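Local structure of DNA translocase coupling protein (Clostridium perfringens, 6O1W) at residues 98-103 against 341-346; 149-154 against 347-352. The protein probably binds ATP and DNA as the FtsK/SpoIIIE-family coupling protein of plasmid pCW3 conjugation, this chain being a fragment of the longer membrane protein. All coordinates share one frame; numbering follows the deposited sequence.

Contact 1: residues 98-103 against 341-346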
ATOM      1  N   LEU A  98       1.085  -0.629  15.133  1.00 43.17           N
ATOM      2  CA  LEU A  98       0.814  -2.055  15.064  1.00 41.76           C
ATOM      3  C   LEU A  98       2.125  -2.769  14.756  1.00 46.10           C
ATOM      4  O   LEU A  98       2.488  -2.933  13.583  1.00 45.08           O
ATOM      5  CB  LEU A  98      -0.251  -2.295  13.979  1.00 40.66           C
ATOM      6  CG  LEU A  98      -0.753  -3.682  13.756  1.00 43.53           C
ATOM      7  CD1 LEU A  98      -1.645  -4.133  14.913  1.00 43.91           C
ATOM      8  CD2 LEU A  98      -1.497  -3.740  12.448  1.00 43.17           C
ATOM      9  N   PRO A  99       2.884  -3.143  15.813  1.00 41.96           N
ATOM     10  CA  PRO A  99       4.163  -3.829  15.577  1.00 40.58           C
ATOM     11  C   PRO A  99       3.963  -5.184  14.918  1.00 40.49           C
ATOM     12  O   PRO A  99       2.983  -5.865  15.198  1.00 39.62           O
ATOM     13  CB  PRO A  99       4.750  -3.993  16.991  1.00 42.54           C
ATOM     14  CG  PRO A  99       3.575  -3.911  17.913  1.00 47.06           C
ATOM     15  CD  PRO A  99       2.613  -2.972  17.262  1.00 42.90           C
ATOM     16  N   TRP A 100       4.904  -5.581  14.060  1.00 35.74           N
ATOM     17  CA  TRP A 100       4.881  -6.898  13.449  1.00 34.81           C
ATOM     18  C   TRP A 100       5.091  -7.949  14.532  1.00 40.05           C
ATOM     19  O   TRP A 100       5.785  -7.696  15.515  1.00 41.01           O
ATOM     20  CB  TRP A 100       6.003  -7.040  12.399  1.00 33.17           C
ATOM     21  CG  TRP A 100       6.203  -8.465  11.958  1.00 33.46           C
ATOM     22  CD1 TRP A 100       7.203  -9.313  12.345  1.00 36.03           C
ATOM     23  CD2 TRP A 100       5.273  -9.258  11.204  1.00 33.01           C
ATOM     24  NE1 TRP A 100       6.995 -10.566  11.811  1.00 34.73           N
ATOM     25  CE2 TRP A 100       5.809 -10.563  11.115  1.00 36.24           C
ATOM     26  CE3 TRP A 100       4.028  -8.995  10.606  1.00 33.70           C
ATOM     27  CZ2 TRP A 100       5.175 -11.580  10.401  1.00 35.00           C
ATOM     28  CZ3 TRP A 100       3.406 -10.005   9.896  1.00 34.79           C
ATOM     29  CH2 TRP A 100       3.957 -11.292   9.836  1.00 35.03           C
ATOM     30  N   ASP A 101       4.518  -9.139  14.337  1.00 36.72           N
ATOM     31  CA  ASP A 101       4.717 -10.279  15.223  1.00 35.86           C
ATOM     32  C   ASP A 101       4.591 -11.553  14.368  1.00 37.97           C
ATOM     33  O   ASP A 101       3.682 -11.654  13.547  1.00 35.81           O
ATOM     34  CB  ASP A 101       3.719 -10.258  16.383  1.00 38.21           C
ATOM     35  CG  ASP A 101       4.005 -11.277  17.464  1.00 50.94           C
ATOM     36  OD1 ASP A 101       4.008 -12.497  17.152  1.00 53.82           O
ATOM     37  OD2 ASP A 101       4.214 -10.865  18.618  1.00 58.31           O
ATOM     38  N   ASP A 102       5.483 -12.527  14.580  1.00 35.85           N
ATOM     39  CA  ASP A 102       5.491 -13.774  13.806  1.00 37.33           C
ATOM     40  C   ASP A 102       4.184 -14.601  13.934  1.00 44.40           C
ATOM     41  O   ASP A 102       3.951 -15.486  13.108  1.00 43.55           O
ATOM     42  CB  ASP A 102       6.751 -14.618  14.129  1.00 39.37           C
ATOM     43  CG  ASP A 102       7.972 -14.332  13.231  1.00 48.39           C
ATOM     44  OD1 ASP A 102       7.935 -13.344  12.459  1.00 47.76           O
ATOM     45  OD2 ASP A 102       8.948 -15.100  13.297  1.00 55.00           O
ATOM     46  N   LYS A 103       3.299 -14.248  14.897  1.00 44.62           N
ATOM     47  CA  LYS A 103       2.001 -14.909  15.098  1.00 45.31           C
ATOM     48  C   LYS A 103       1.032 -14.674  13.921  1.00 49.14           C
ATOM     49  O   LYS A 103       0.104 -15.474  13.727  1.00 49.25           O
ATOM     50  CB  LYS A 103       1.357 -14.467  16.430  1.00 48.60           C
ATOM     51  CG  LYS A 103       0.745 -13.064  16.421  1.00 64.75           C
ATOM     52  CD  LYS A 103       0.023 -12.742  17.725  1.00 71.87           C
ATOM     53  CE  LYS A 103      -0.478 -11.318  17.742  1.00 79.75           C
ATOM     54  NZ  LYS A 103      -1.406 -11.073  18.881  1.00 86.20           N
ATOM     55  N   PHE A 341       1.657  -2.933   9.410  1.00 33.79           N
ATOM     56  CA  PHE A 341       2.575  -3.448  10.419  1.00 34.27           C
ATOM     57  C   PHE A 341       3.871  -2.663  10.372  1.00 40.77           C
ATOM     58  O   PHE A 341       4.357  -2.326   9.281  1.00 40.22           O
ATOM     59  CB  PHE A 341       2.943  -4.919  10.145  1.00 35.11           C
ATOM     60  CG  PHE A 341       1.828  -5.909  10.319  1.00 36.72           C
ATOM     61  CD1 PHE A 341       1.177  -6.042  11.538  1.00 40.84           C
ATOM     62  CD2 PHE A 341       1.466  -6.754   9.285  1.00 38.64           C
ATOM     63  CE1 PHE A 341       0.130  -6.956  11.695  1.00 42.25           C
ATOM     64  CE2 PHE A 341       0.444  -7.696   9.453  1.00 42.18           C
ATOM     65  CZ  PHE A 341      -0.212  -7.794  10.658  1.00 40.76           C
ATOM     66  N   TYR A 342       4.440  -2.381  11.544  1.00 39.39           N
ATOM     67  CA  TYR A 342       5.747  -1.749  11.560  1.00 39.90           C
ATOM     68  C   TYR A 342       6.705  -2.902  11.781  1.00 39.60           C
ATOM     69  O   TYR A 342       6.625  -3.606  12.796  1.00 38.35           O
ATOM     70  CB  TYR A 342       5.901  -0.627  12.607  1.00 43.13           C
ATOM     71  CG  TYR A 342       7.290  -0.017  12.569  1.00 46.95           C
ATOM     72  CD1 TYR A 342       7.733   0.698  11.456  1.00 49.05           C
ATOM     73  CD2 TYR A 342       8.185  -0.208  13.617  1.00 48.59           C
ATOM     74  CE1 TYR A 342       9.035   1.195  11.384  1.00 51.22           C
ATOM     75  CE2 TYR A 342       9.476   0.319  13.574  1.00 50.34           C
ATOM     76  CZ  TYR A 342       9.902   1.007  12.449  1.00 62.42           C
ATOM     77  OH  TYR A 342      11.182   1.508  12.407  1.00 70.02           O
ATOM     78  N   PHE A 343       7.474  -3.197  10.736  1.00 33.35           N
ATOM     79  CA  PHE A 343       8.450  -4.283  10.692  1.00 32.35           C
ATOM     80  C   PHE A 343       9.783  -3.592  10.769  1.00 37.10           C
ATOM     81  O   PHE A 343      10.111  -2.777   9.913  1.00 35.92           O
ATOM     82  CB  PHE A 343       8.298  -5.079   9.378  1.00 33.16           C
ATOM     83  CG  PHE A 343       9.260  -6.237   9.217  1.00 32.91           C
ATOM     84  CD1 PHE A 343      10.506  -6.051   8.625  1.00 33.80           C
ATOM     85  CD2 PHE A 343       8.915  -7.512   9.644  1.00 32.19           C
ATOM     86  CE1 PHE A 343      11.389  -7.117   8.474  1.00 33.85           C
ATOM     87  CE2 PHE A 343       9.798  -8.576   9.481  1.00 33.73           C
ATOM     88  CZ  PHE A 343      11.040  -8.368   8.930  1.00 31.64           C
ATOM     89  N   ASP A 344      10.528  -3.876  11.815  1.00 35.76           N
ATOM     90  CA  ASP A 344      11.813  -3.242  12.100  1.00 36.81           C
ATOM     91  C   ASP A 344      12.875  -4.291  11.884  1.00 42.83           C
ATOM     92  O   ASP A 344      12.882  -5.292  12.615  1.00 43.23           O
ATOM     93  CB  ASP A 344      11.799  -2.764  13.588  1.00 39.63           C
ATOM     94  CG  ASP A 344      12.988  -1.927  14.045  1.00 52.28           C
ATOM     95  OD1 ASP A 344      14.134  -2.363  13.851  1.00 51.86           O
ATOM     96  OD2 ASP A 344      12.763  -0.840  14.605  1.00 63.94           O
ATOM     97  N   ASP A 345      13.767  -4.092  10.884  1.00 39.96           N
ATOM     98  CA  ASP A 345      14.863  -5.032  10.579  1.00 40.31           C
ATOM     99  C   ASP A 345      15.689  -5.414  11.817  1.00 45.35           C
ATOM    100  O   ASP A 345      16.007  -6.596  11.998  1.00 45.81           O
ATOM    101  CB  ASP A 345      15.802  -4.451   9.511  1.00 43.13           C
ATOM    102  CG  ASP A 345      15.179  -4.305   8.143  1.00 60.61           C
ATOM    103  OD1 ASP A 345      14.154  -4.968   7.884  1.00 63.34           O
ATOM    104  OD2 ASP A 345      15.723  -3.533   7.323  1.00 69.14           O
ATOM    105  N   ASP A 346      15.999  -4.429  12.683  1.00 42.22           N
ATOM    106  CA  ASP A 346      16.812  -4.648  13.883  1.00 43.71           C
ATOM    107  C   ASP A 346      16.198  -5.637  14.874  1.00 46.19           C
ATOM    108  O   ASP A 346      16.944  -6.296  15.589  1.00 45.76           O
ATOM    109  CB  ASP A 346      17.188  -3.331  14.591  1.00 47.07           C
ATOM    110  CG  ASP A 346      18.341  -2.574  13.968  1.00 66.61           C
ATOM    111  OD1 ASP A 346      19.255  -3.230  13.414  1.00 70.48           O
ATOM    112  OD2 ASP A 346      18.346  -1.327  14.053  1.00 73.97           O
TER
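A single beta bridge, P99 with Y342, and an aromatic cluster of W100, F341 and F343 join the loop 98-103 to the chain that runs on from strand 334-340. Two backbone hydrogen bonds make the bridge. Y342 N gives to L98 O at 2.9 Å, and W100 N gives to Y342 O over the same length; in both, the donor stands above the carbonyl plane. L98 O also receives a CA-H...O contact from F341 CA, so two neighbouring groups converge on one oxygen. With CG anti to the backbone N (chi1 168°), W100 meets F341 with its edge and F343 with its face. The six-membered edge makes a T-shaped pair with the face of F341, planes at 83°, with W100 CE3 3.7 Å from F341 CD2. The indole's own face receives the edge of F343, whose CD2 lies 3.7 Å from W100 CD1, the planes less steeply inclined, at 60°. L98 runs alongside F341, and its CD2 methyl rests 3.6 Å from F341 CD1. The rotation of the indole is fixed by the bond from W100 NE1 to the anti lone pair of D102 OD1, 3.0 Å long and in the ring plane. D101 OD1 accepts from K103 N in an Asx turn. At the far end, D344 N-caps helix 345-348 through a weak bond from D346 N. Helix 142-155 flanks the cluster, W100 touching C148 and Q152 and F343 approaching the ATP-site residue V144, while F341 packs on V113 of strand 111-116.

Contact 2: residues 149-154 against 347-352; sequences ILWQLL and KHFIPN
One face of the W151 indole carries the backbone of 348-349: H348 O stands 3.7 Å above the ring plane, displaced toward the rim, and F349 CA lies over the same face. At the edge, in the plane of the indole, W151 CH2 meets I350 O at 3.2 Å, so the polar backbone comes up against the rim of the ring as well as its face. The F349 ring crosses W151 obliquely, neither stacked nor edge-to-face, the planes at 69°, and F349 CD1 comes 3.6 Å from W151 CE3. L154 approaches the F349 ring at its edge, near the ring plane, with CD1 4.0 Å from F349 CE1. Its CG is anti to the carbonyl carbon (chi1 -75°), whereas W151 holds CG anti to the backbone N (chi1 176°); the two side chains, three residues apart, both come to the CD1-CE1 side of the F349 ring. The helix carrying them, 142-155, is the one that follows the predicted P-loop (Walker A) of this RecA-like, FtsK/SpoIIIE-type ATPase domain, and L150 of the same helix packs on I230 and V232 of strand 229-233 in the central sheet. Facing it is the break between helices 345-348 and 351-356, where F349 is the first residue to leave helical angles. Of the I350 side chain, CB comes nearest, 4.2 Å from W151 CH2. The polar ends are engaged outside the two segments: W151 NE1 donates to D102 OD1, and H348 ND1 is hydrogen-bonded to D344 N. F349 in turn stacks on Y175, and the W151 ring also meets those of F343 and W100.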
ATOM      1  N   ILE A 149       6.340  -8.240   3.954  1.00 25.59           N
ATOM      2  CA  ILE A 149       5.837  -9.217   2.969  1.00 24.98           C
ATOM      3  C   ILE A 149       6.972 -10.207   2.643  1.00 27.28           C
ATOM      4  O   ILE A 149       6.742 -11.407   2.633  1.00 25.52           O
ATOM      5  CB  ILE A 149       5.339  -8.502   1.685  1.00 28.37           C
ATOM      6  CG1 ILE A 149       4.034  -7.700   1.988  1.00 28.89           C
ATOM      7  CG2 ILE A 149       5.122  -9.535   0.519  1.00 26.62           C
ATOM      8  CD1 ILE A 149       3.696  -6.693   0.959  1.00 36.72           C
ATOM      9  N   LEU A 150       8.196  -9.684   2.392  1.00 24.60           N
ATOM     10  CA  LEU A 150       9.385 -10.472   2.071  1.00 23.88           C
ATOM     11  C   LEU A 150       9.672 -11.491   3.165  1.00 28.07           C
ATOM     12  O   LEU A 150       9.894 -12.656   2.854  1.00 29.56           O
ATOM     13  CB  LEU A 150      10.595  -9.530   1.874  1.00 23.20           C
ATOM     14  CG  LEU A 150      11.986 -10.158   1.706  1.00 28.04           C
ATOM     15  CD1 LEU A 150      12.033 -11.118   0.446  1.00 28.40           C
ATOM     16  CD2 LEU A 150      13.060  -9.059   1.612  1.00 28.04           C
ATOM     17  N   TRP A 151       9.667 -11.048   4.439  1.00 25.97           N
ATOM     18  CA  TRP A 151       9.904 -11.882   5.620  1.00 26.85           C
ATOM     19  C   TRP A 151       8.916 -13.062   5.689  1.00 30.24           C
ATOM     20  O   TRP A 151       9.326 -14.208   5.862  1.00 31.50           O
ATOM     21  CB  TRP A 151       9.793 -11.008   6.884  1.00 26.49           C
ATOM     22  CG  TRP A 151       9.919 -11.815   8.142  1.00 28.25           C
ATOM     23  CD1 TRP A 151       8.919 -12.125   9.018  1.00 31.05           C
ATOM     24  CD2 TRP A 151      11.077 -12.558   8.570  1.00 28.36           C
ATOM     25  NE1 TRP A 151       9.409 -12.923  10.030  1.00 30.67           N
ATOM     26  CE2 TRP A 151      10.729 -13.218   9.770  1.00 32.37           C
ATOM     27  CE3 TRP A 151      12.394 -12.680   8.082  1.00 29.83           C
ATOM     28  CZ2 TRP A 151      11.646 -13.991  10.494  1.00 31.24           C
ATOM     29  CZ3 TRP A 151      13.299 -13.463   8.789  1.00 32.12           C
ATOM     30  CH2 TRP A 151      12.919 -14.118   9.974  1.00 32.69           C
ATOM     31  N   GLN A 152       7.630 -12.778   5.477  1.00 26.42           N
ATOM     32  CA  GLN A 152       6.553 -13.765   5.467  1.00 26.40           C
ATOM     33  C   GLN A 152       6.795 -14.841   4.415  1.00 29.75           C
ATOM     34  O   GLN A 152       6.757 -16.027   4.749  1.00 28.17           O
ATOM     35  CB  GLN A 152       5.182 -13.084   5.271  1.00 27.03           C
ATOM     36  CG  GLN A 152       4.798 -12.230   6.486  1.00 30.20           C
ATOM     37  CD  GLN A 152       3.500 -11.483   6.330  1.00 35.15           C
ATOM     38  OE1 GLN A 152       3.440 -10.256   6.303  1.00 32.05           O
ATOM     39  NE2 GLN A 152       2.436 -12.202   6.229  1.00 27.75           N
ATOM     40  N   LEU A 153       7.135 -14.423   3.182  1.00 26.17           N
ATOM     41  CA  LEU A 153       7.438 -15.341   2.090  1.00 26.37           C
ATOM     42  C   LEU A 153       8.726 -16.124   2.304  1.00 31.06           C
ATOM     43  O   LEU A 153       8.762 -17.302   1.958  1.00 31.35           O
ATOM     44  CB  LEU A 153       7.428 -14.630   0.739  1.00 25.90           C
ATOM     45  CG  LEU A 153       6.064 -14.046   0.385  1.00 30.70           C
ATOM     46  CD1 LEU A 153       6.156 -13.176  -0.856  1.00 29.54           C
ATOM     47  CD2 LEU A 153       4.991 -15.160   0.285  1.00 29.84           C
ATOM     48  N   LEU A 154       9.760 -15.496   2.898  1.00 28.12           N
ATOM     49  CA  LEU A 154      11.022 -16.192   3.225  1.00 27.79           C
ATOM     50  C   LEU A 154      10.744 -17.297   4.265  1.00 32.30           C
ATOM     51  O   LEU A 154      11.348 -18.367   4.203  1.00 31.96           O
ATOM     52  CB  LEU A 154      12.059 -15.195   3.802  1.00 27.35           C
ATOM     53  CG  LEU A 154      12.739 -14.250   2.803  1.00 30.55           C
ATOM     54  CD1 LEU A 154      13.665 -13.314   3.503  1.00 28.89           C
ATOM     55  CD2 LEU A 154      13.510 -15.026   1.719  1.00 30.04           C
ATOM     56  N   LYS A 347      14.874  -5.797  14.882  1.00 41.92           N
ATOM     57  CA  LYS A 347      14.297  -6.767  15.808  1.00 41.61           C
ATOM     58  C   LYS A 347      13.419  -7.844  15.162  1.00 45.10           C
ATOM     59  O   LYS A 347      13.127  -8.845  15.819  1.00 46.19           O
ATOM     60  CB  LYS A 347      13.552  -6.076  16.966  1.00 44.27           C
ATOM     61  CG  LYS A 347      12.506  -5.068  16.638  1.00 50.00           C
ATOM     62  CD  LYS A 347      12.389  -4.113  17.802  1.00 50.72           C
ATOM     63  CE  LYS A 347      11.199  -3.206  17.669  1.00 56.68           C
ATOM     64  NZ  LYS A 347      11.229  -2.089  18.661  1.00 58.85           N
ATOM     65  N   HIS A 348      13.049  -7.694  13.881  1.00 38.75           N
ATOM     66  CA  HIS A 348      12.148  -8.653  13.265  1.00 36.37           C
ATOM     67  C   HIS A 348      12.769  -9.523  12.190  1.00 39.21           C
ATOM     68  O   HIS A 348      12.254 -10.606  11.938  1.00 39.24           O
ATOM     69  CB  HIS A 348      10.899  -7.921  12.731  1.00 36.37           C
ATOM     70  CG  HIS A 348      10.114  -7.223  13.799  1.00 38.56           C
ATOM     71  ND1 HIS A 348       9.748  -5.897  13.671  1.00 39.54           N
ATOM     72  CD2 HIS A 348       9.702  -7.677  15.009  1.00 39.86           C
ATOM     73  CE1 HIS A 348       9.098  -5.591  14.784  1.00 38.86           C
ATOM     74  NE2 HIS A 348       9.057  -6.631  15.626  1.00 39.73           N
ATOM     75  N   PHE A 349      13.869  -9.080  11.565  1.00 36.35           N
ATOM     76  CA  PHE A 349      14.515  -9.817  10.485  1.00 36.40           C
ATOM     77  C   PHE A 349      15.620 -10.682  11.064  1.00 42.50           C
ATOM     78  O   PHE A 349      16.663 -10.163  11.446  1.00 43.56           O
ATOM     79  CB  PHE A 349      15.020  -8.848   9.383  1.00 37.49           C
ATOM     80  CG  PHE A 349      15.636  -9.578   8.214  1.00 38.23           C
ATOM     81  CD1 PHE A 349      14.840 -10.232   7.284  1.00 39.42           C
ATOM     82  CD2 PHE A 349      17.019  -9.647   8.067  1.00 41.32           C
ATOM     83  CE1 PHE A 349      15.409 -10.952   6.236  1.00 40.92           C
ATOM     84  CE2 PHE A 349      17.594 -10.380   7.017  1.00 43.58           C
ATOM     85  CZ  PHE A 349      16.785 -11.037   6.122  1.00 41.18           C
ATOM     86  N   ILE A 350      15.354 -11.986  11.205  1.00 39.22           N
ATOM     87  CA  ILE A 350      16.268 -12.957  11.826  1.00 39.24           C
ATOM     88  C   ILE A 350      16.720 -13.968  10.773  1.00 40.82           C
ATOM     89  O   ILE A 350      16.012 -14.940  10.509  1.00 38.61           O
ATOM     90  CB  ILE A 350      15.631 -13.589  13.112  1.00 43.13           C
ATOM     91  CG1 ILE A 350      15.088 -12.490  14.056  1.00 44.18           C
ATOM     92  CG2 ILE A 350      16.639 -14.498  13.849  1.00 42.43           C
ATOM     93  CD1 ILE A 350      13.955 -12.911  14.986  1.00 56.02           C
ATOM     94  N   PRO A 351      17.865 -13.695  10.101  1.00 39.35           N
ATOM     95  CA  PRO A 351      18.293 -14.556   8.981  1.00 40.62           C
ATOM     96  C   PRO A 351      18.461 -16.043   9.292  1.00 48.80           C
ATOM     97  O   PRO A 351      18.193 -16.878   8.425  1.00 48.48           O
ATOM     98  CB  PRO A 351      19.618 -13.925   8.531  1.00 42.22           C
ATOM     99  CG  PRO A 351      19.587 -12.552   9.024  1.00 45.68           C
ATOM    100  CD  PRO A 351      18.771 -12.538  10.267  1.00 40.54           C
ATOM    101  N   ASN A 352      18.920 -16.369  10.515  1.00 48.18           N
ATOM    102  CA  ASN A 352      19.165 -17.749  10.946  1.00 48.91           C
ATOM    103  C   ASN A 352      17.887 -18.587  10.992  1.00 50.84           C
ATOM    104  O   ASN A 352      17.965 -19.774  10.698  1.00 53.00           O
ATOM    105  CB  ASN A 352      19.959 -17.825  12.264  1.00 56.01           C
ATOM    106  CG  ASN A 352      19.631 -16.775  13.310  1.00 97.44           C
ATOM    107  OD1 ASN A 352      19.019 -17.075  14.343  1.00 92.53           O
ATOM    108  ND2 ASN A 352      20.060 -15.522  13.086  1.00 92.33           N
TER

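Along the chain the two contacts interlock: 98-103 comes first, then 149-154, then 341-346 running straight into 347-352, so that helix 345-348 is divided between them. Their centres lie 10 Å apart, on the same side of the chain's centre, and they touch. The D102-W151 bond joins them, F343 CE2 packs against W151 CG and H348 CB, and H348 NE2 packs near W100 O. The C-terminal end of the chain, after strand 334-340, is thereby held against the loop ahead of strand 111-116 and against the helix following the predicted Walker A loop, linking it with the nucleotide-binding part of the domain.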